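Local coordinates for prolyl 4-hydroxylase (Phytophthora capsici LT1534, PDB 6IUQ), which probably hydroxylates proline residues at the 4-position, using an iron(II) centre and, as in related oxygenases, 2-oxoglutarate and molecular oxygen, at residues 180-185 with 220-225; 210-215 with 261-266. All coordinates share one frame; numbering follows the deposited sequence.

Interaction 1: residues 180-185 with 220-225; sequences EGDGGE and SHAERY
The carbonyl oxygen G184 O is gripped by two N-H groups of one guanidinium. R224 NE and R224 NH2 each stand 2.6 Å from G184 O, and both bonds are weak because they bend (129° at NE, 127° at NH2) to share a single acceptor lying at the edge of the guanidinium, near its plane. R224 can span the gap because CG is anti to the backbone N and the chain stays extended as far as NE; its CD passes alongside G184 CA at 3.9 Å. G184, with positive phi and no side chain, offers no obstacle there. S220 OG turns back within its own segment onto a lone pair of A222 O at 2.8 Å, while its CB lies against G184 N and CA. The other end of the contact is held by H221. The imidazole, with CG beside the backbone N, points its ND1-H in the ring plane almost along the C=O axis of G181, at 2.8 Å from ND1 to G181 O and nearly straight. H221 N meets D182 O at 2.9 Å, coming from above the carbonyl plane. G183 and S220 make a single bridge here, and backbone bonds of G184 to P219 and E185 to L218 carry the pairing toward strands 186-189 and 214-217 of the minor sheet. R224 starts the major-sheet strand 224-232, beside N146, with its side chain about 9 Å from the iron, so the contact joins the loop before strand 186-189 to a core strand of the double-stranded beta-helix. All three acceptors in 180-185 are main-chain carbonyls, so the contact includes no salt bridge; the R224 charge would probably polarise the G184 C=O, and the G181 bond places a proton on H221 ND1.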
# COMPACT_ATOMS: atom_id res chain seq x y z
N GLU A 180 -7.85 5.58 -19.06
CA GLU A 180 -9.11 5.44 -18.36
C GLU A 180 -9.86 4.22 -18.87
O GLU A 180 -9.97 4.02 -20.08
CB GLU A 180 -9.96 6.70 -18.53
CG GLU A 180 -10.65 7.15 -17.25
CD GLU A 180 -11.74 8.18 -17.52
OE1 GLU A 180 -12.93 7.81 -17.53
OE2 GLU A 180 -11.40 9.37 -17.75
N GLY A 181 -10.33 3.38 -17.96
CA GLY A 181 -10.99 2.14 -18.34
C GLY A 181 -10.09 0.93 -18.22
O GLY A 181 -10.59 -0.20 -18.10
N ASP A 182 -8.77 1.13 -18.26
CA ASP A 182 -7.84 0.02 -18.03
C ASP A 182 -8.02 -0.54 -16.63
O ASP A 182 -7.72 -1.70 -16.38
CB ASP A 182 -6.38 0.43 -18.23
CG ASP A 182 -6.01 0.67 -19.68
OD1 ASP A 182 -6.73 0.16 -20.58
OD2 ASP A 182 -4.99 1.35 -19.92
N GLY A 183 -8.51 0.29 -15.72
CA GLY A 183 -8.72 -0.12 -14.34
C GLY A 183 -7.40 -0.36 -13.64
O GLY A 183 -6.36 0.16 -14.06
N GLY A 184 -7.44 -1.16 -12.58
CA GLY A 184 -6.25 -1.45 -11.80
C GLY A 184 -5.77 -0.34 -10.87
O GLY A 184 -4.66 -0.45 -10.32
N GLU A 185 -6.57 0.71 -10.68
CA GLU A 185 -6.21 1.77 -9.75
C GLU A 185 -6.18 1.25 -8.31
O GLU A 185 -6.88 0.28 -7.96
CB GLU A 185 -7.18 2.95 -9.82
CG GLU A 185 -7.37 3.59 -11.18
CD GLU A 185 -8.59 3.07 -11.92
OE1 GLU A 185 -8.96 1.89 -11.71
OE2 GLU A 185 -9.18 3.83 -12.71
N SER A 220 -8.89 -4.77 -12.83
CA SER A 220 -8.14 -4.42 -14.01
C SER A 220 -8.73 -5.14 -15.23
O SER A 220 -9.11 -6.31 -15.15
CB SER A 220 -6.66 -4.79 -13.83
OG SER A 220 -5.84 -4.12 -14.78
N HIS A 221 -8.79 -4.43 -16.35
CA HIS A 221 -9.27 -5.01 -17.60
C HIS A 221 -8.12 -5.19 -18.57
O HIS A 221 -8.33 -5.53 -19.74
CB HIS A 221 -10.35 -4.12 -18.19
CG HIS A 221 -11.43 -3.78 -17.22
ND1 HIS A 221 -11.78 -2.48 -16.91
CD2 HIS A 221 -12.23 -4.57 -16.46
CE1 HIS A 221 -12.75 -2.49 -16.01
NE2 HIS A 221 -13.03 -3.74 -15.72
N ALA A 222 -6.91 -4.98 -18.08
CA ALA A 222 -5.70 -5.13 -18.87
C ALA A 222 -4.61 -5.74 -18.00
O ALA A 222 -4.75 -5.76 -16.77
CB ALA A 222 -5.24 -3.78 -19.44
N GLU A 223 -3.55 -6.24 -18.62
CA GLU A 223 -2.38 -6.74 -17.89
C GLU A 223 -1.80 -5.61 -17.04
O GLU A 223 -1.69 -4.48 -17.50
CB GLU A 223 -1.33 -7.29 -18.86
CG GLU A 223 -0.21 -8.08 -18.17
CD GLU A 223 0.89 -8.53 -19.13
OE1 GLU A 223 1.41 -7.67 -19.89
OE2 GLU A 223 1.23 -9.73 -19.12
N ARG A 224 -1.46 -5.93 -15.79
CA ARG A 224 -1.02 -4.94 -14.81
C ARG A 224 0.17 -5.49 -14.04
O ARG A 224 0.08 -6.53 -13.38
CB ARG A 224 -2.17 -4.59 -13.85
CG ARG A 224 -1.90 -3.51 -12.77
CD ARG A 224 -2.97 -3.62 -11.66
NE ARG A 224 -3.09 -2.49 -10.73
CZ ARG A 224 -2.75 -2.56 -9.44
NH1 ARG A 224 -2.26 -3.69 -8.95
NH2 ARG A 224 -2.91 -1.51 -8.64
N TYR A 225 1.30 -4.79 -14.13
CA TYR A 225 2.48 -5.11 -13.34
C TYR A 225 2.66 -4.08 -12.24
O TYR A 225 2.44 -2.88 -12.46
CB TYR A 225 3.73 -5.14 -14.21
CG TYR A 225 3.97 -6.40 -15.00
CD1 TYR A 225 4.62 -7.49 -14.42
CD2 TYR A 225 3.58 -6.50 -16.32
CE1 TYR A 225 4.86 -8.64 -15.14
CE2 TYR A 225 3.82 -7.65 -17.06
CZ TYR A 225 4.46 -8.71 -16.47
OH TYR A 225 4.71 -9.86 -17.19

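Interaction 2: residues 210-215 with 261-266; sequences SDWMLH and LRRSPV. With FE2 (Fe (II) ion), chain C.
D211 meets P265 twice: the proline CA makes a C-H...O contact with D211 O at 3.4 Å, and D211 OD2 lies 3.7 Å from P265 CG, the two side chains running alongside each other. D211 OD1 is engaged in a salt bridge with K167 of strand 166-173. W212 carries most of the contact. Its CG takes the crowded position between backbone N and carbonyl carbon (chi1 50°), which lays the indole against the end of helix 254-262. R263 CA sits over the six-membered ring, 3.7 Å from its centroid, a CH-pi contact 16° off the normal; R263 O lies over the same face, displaced toward the rim. R262 O approaches W212 CE3 to 3.3 Å, and the R263 chain, bent at chi3, runs alongside the indole with its guanidinium turned 75° to the ring, its NH2 bonded to D33 O. A water in the plane of the indole, at its edge, bridges W212 O and R262 O. Past the tryptophan, the loop leads into strand 214-217 of the double-stranded beta-helix, which supplies the second histidine of the HxD...H iron triad. M213, a selenomethionine, contributes its carbonyl: H215 ND1 donates to M213 O at 3.0 Å, in the planes of both ring and carbonyl. That bond fixes the ring's rotation and leaves NE2 to bind iron at 2.3 Å, where H156 and D158 are the other protein ligands.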
# COMPACT_ATOMS: atom_id res chain seq x y z
N SER A 210 1.54 1.50 6.09
CA SER A 210 1.05 0.13 6.10
C SER A 210 0.04 -0.11 7.24
O SER A 210 -0.94 -0.83 7.05
CB SER A 210 2.21 -0.86 6.18
OG SER A 210 3.19 -0.56 5.17
N ASP A 211 0.25 0.52 8.41
CA ASP A 211 -0.61 0.25 9.56
C ASP A 211 -1.78 1.22 9.77
O ASP A 211 -2.62 0.97 10.64
CB ASP A 211 0.20 0.18 10.85
CG ASP A 211 1.13 1.35 11.02
OD1 ASP A 211 1.33 2.11 10.04
OD2 ASP A 211 1.66 1.51 12.13
N TRP A 212 -1.88 2.30 9.00
CA TRP A 212 -3.11 3.09 9.09
C TRP A 212 -3.64 3.70 7.80
O TRP A 212 -4.31 4.72 7.85
CB TRP A 212 -2.98 4.21 10.13
CG TRP A 212 -1.80 5.13 10.12
CD1 TRP A 212 -0.60 4.95 10.76
CD2 TRP A 212 -1.73 6.44 9.53
NE1 TRP A 212 0.21 6.04 10.58
CE2 TRP A 212 -0.45 6.97 9.83
CE3 TRP A 212 -2.61 7.21 8.76
CZ2 TRP A 212 -0.03 8.24 9.40
CZ3 TRP A 212 -2.20 8.47 8.33
CH2 TRP A 212 -0.92 8.97 8.65
N MSE A 213 -3.37 3.07 6.66
CA MSE A 213 -4.00 3.48 5.42
C MSE A 213 -4.85 2.36 4.80
O MSE A 213 -4.34 1.42 4.19
CB MSE A 213 -2.94 3.94 4.41
CG MSE A 213 -3.51 4.36 3.08
SE MSE A 213 -4.86 5.81 3.25
CE MSE A 213 -3.79 7.14 4.19
N LEU A 214 -6.16 2.50 4.93
CA LEU A 214 -7.10 1.54 4.34
C LEU A 214 -7.06 1.68 2.82
O LEU A 214 -6.98 2.80 2.30
CB LEU A 214 -8.53 1.76 4.88
CG LEU A 214 -9.60 0.80 4.36
CD1 LEU A 214 -9.41 -0.60 4.91
CD2 LEU A 214 -11.02 1.30 4.65
N HIS A 215 -7.08 0.56 2.10
CA HIS A 215 -7.07 0.64 0.63
C HIS A 215 -7.60 -0.63 0.01
O HIS A 215 -7.83 -1.62 0.69
CB HIS A 215 -5.65 0.91 0.09
CG HIS A 215 -4.66 -0.16 0.42
ND1 HIS A 215 -4.10 -0.29 1.68
CD2 HIS A 215 -4.13 -1.15 -0.33
CE1 HIS A 215 -3.26 -1.31 1.68
NE2 HIS A 215 -3.26 -1.86 0.47
N LEU A 261 -7.45 10.06 15.29
CA LEU A 261 -8.03 8.80 14.83
C LEU A 261 -7.58 8.49 13.41
O LEU A 261 -7.17 7.36 13.12
CB LEU A 261 -9.57 8.86 14.91
CG LEU A 261 -10.38 7.63 14.52
CD1 LEU A 261 -9.79 6.36 15.13
CD2 LEU A 261 -11.82 7.81 14.99
N ARG A 262 -7.63 9.50 12.55
CA ARG A 262 -7.27 9.35 11.15
C ARG A 262 -5.85 8.80 10.98
O ARG A 262 -5.58 8.03 10.05
CB ARG A 262 -7.42 10.69 10.42
CG ARG A 262 -7.06 10.64 8.96
CD ARG A 262 -7.25 11.98 8.22
NE ARG A 262 -6.37 13.04 8.71
CZ ARG A 262 -5.07 13.12 8.45
NH1 ARG A 262 -4.48 12.17 7.74
NH2 ARG A 262 -4.34 14.13 8.93
N ARG A 263 -4.96 9.17 11.91
CA ARG A 263 -3.53 8.83 11.80
C ARG A 263 -3.12 7.73 12.76
O ARG A 263 -1.93 7.53 13.00
CB ARG A 263 -2.67 10.06 12.06
CG ARG A 263 -2.95 11.21 11.12
CD ARG A 263 -2.03 12.38 11.37
NE ARG A 263 -0.64 12.01 11.13
CZ ARG A 263 0.25 11.82 12.10
NH1 ARG A 263 -0.11 11.99 13.36
NH2 ARG A 263 1.49 11.47 11.80
N SER A 264 -4.09 7.02 13.30
CA SER A 264 -3.81 6.00 14.30
C SER A 264 -4.22 4.64 13.79
O SER A 264 -5.29 4.50 13.21
CB SER A 264 -4.55 6.31 15.60
OG SER A 264 -4.54 5.18 16.44
N PRO A 265 -3.36 3.62 14.01
CA PRO A 265 -3.67 2.23 13.63
C PRO A 265 -4.88 1.65 14.35
O PRO A 265 -5.38 0.61 13.93
CB PRO A 265 -2.40 1.47 14.02
CG PRO A 265 -1.31 2.53 14.00
CD PRO A 265 -1.99 3.76 14.50
N VAL A 266 -5.36 2.31 15.40
CA VAL A 266 -6.51 1.80 16.13
C VAL A 266 -7.75 1.80 15.23
O VAL A 266 -8.71 1.06 15.46
CB VAL A 266 -6.76 2.61 17.45
CG1 VAL A 266 -7.42 3.96 17.17
CG2 VAL A 266 -7.60 1.80 18.44
FE FE2 C . -2.33 -3.90 -0.12
O HOH W 1 -6.02 7.35 7.57

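How the interactions relate
From the N terminus the chain reaches 180-185 in the loop before strand 186-189, then 210-215 leading into strand 214-217, then 220-225 at the start of strand 224-232, and lastly 261-266 at the end of helix 254-262. Interaction 1 closes a loop of 34 residues holding only strands and turns; interaction 2 closes one of 45 that adds helix. The segments alternate, so the two loops cross. Interaction 1 ties the minor sheet to the first residues of a major-sheet strand, whereas interaction 2 fastens the iron-ligand strand's approach to the following helix. Their centres lie 26 Å apart, on opposite sides of the chain's centre, without touching.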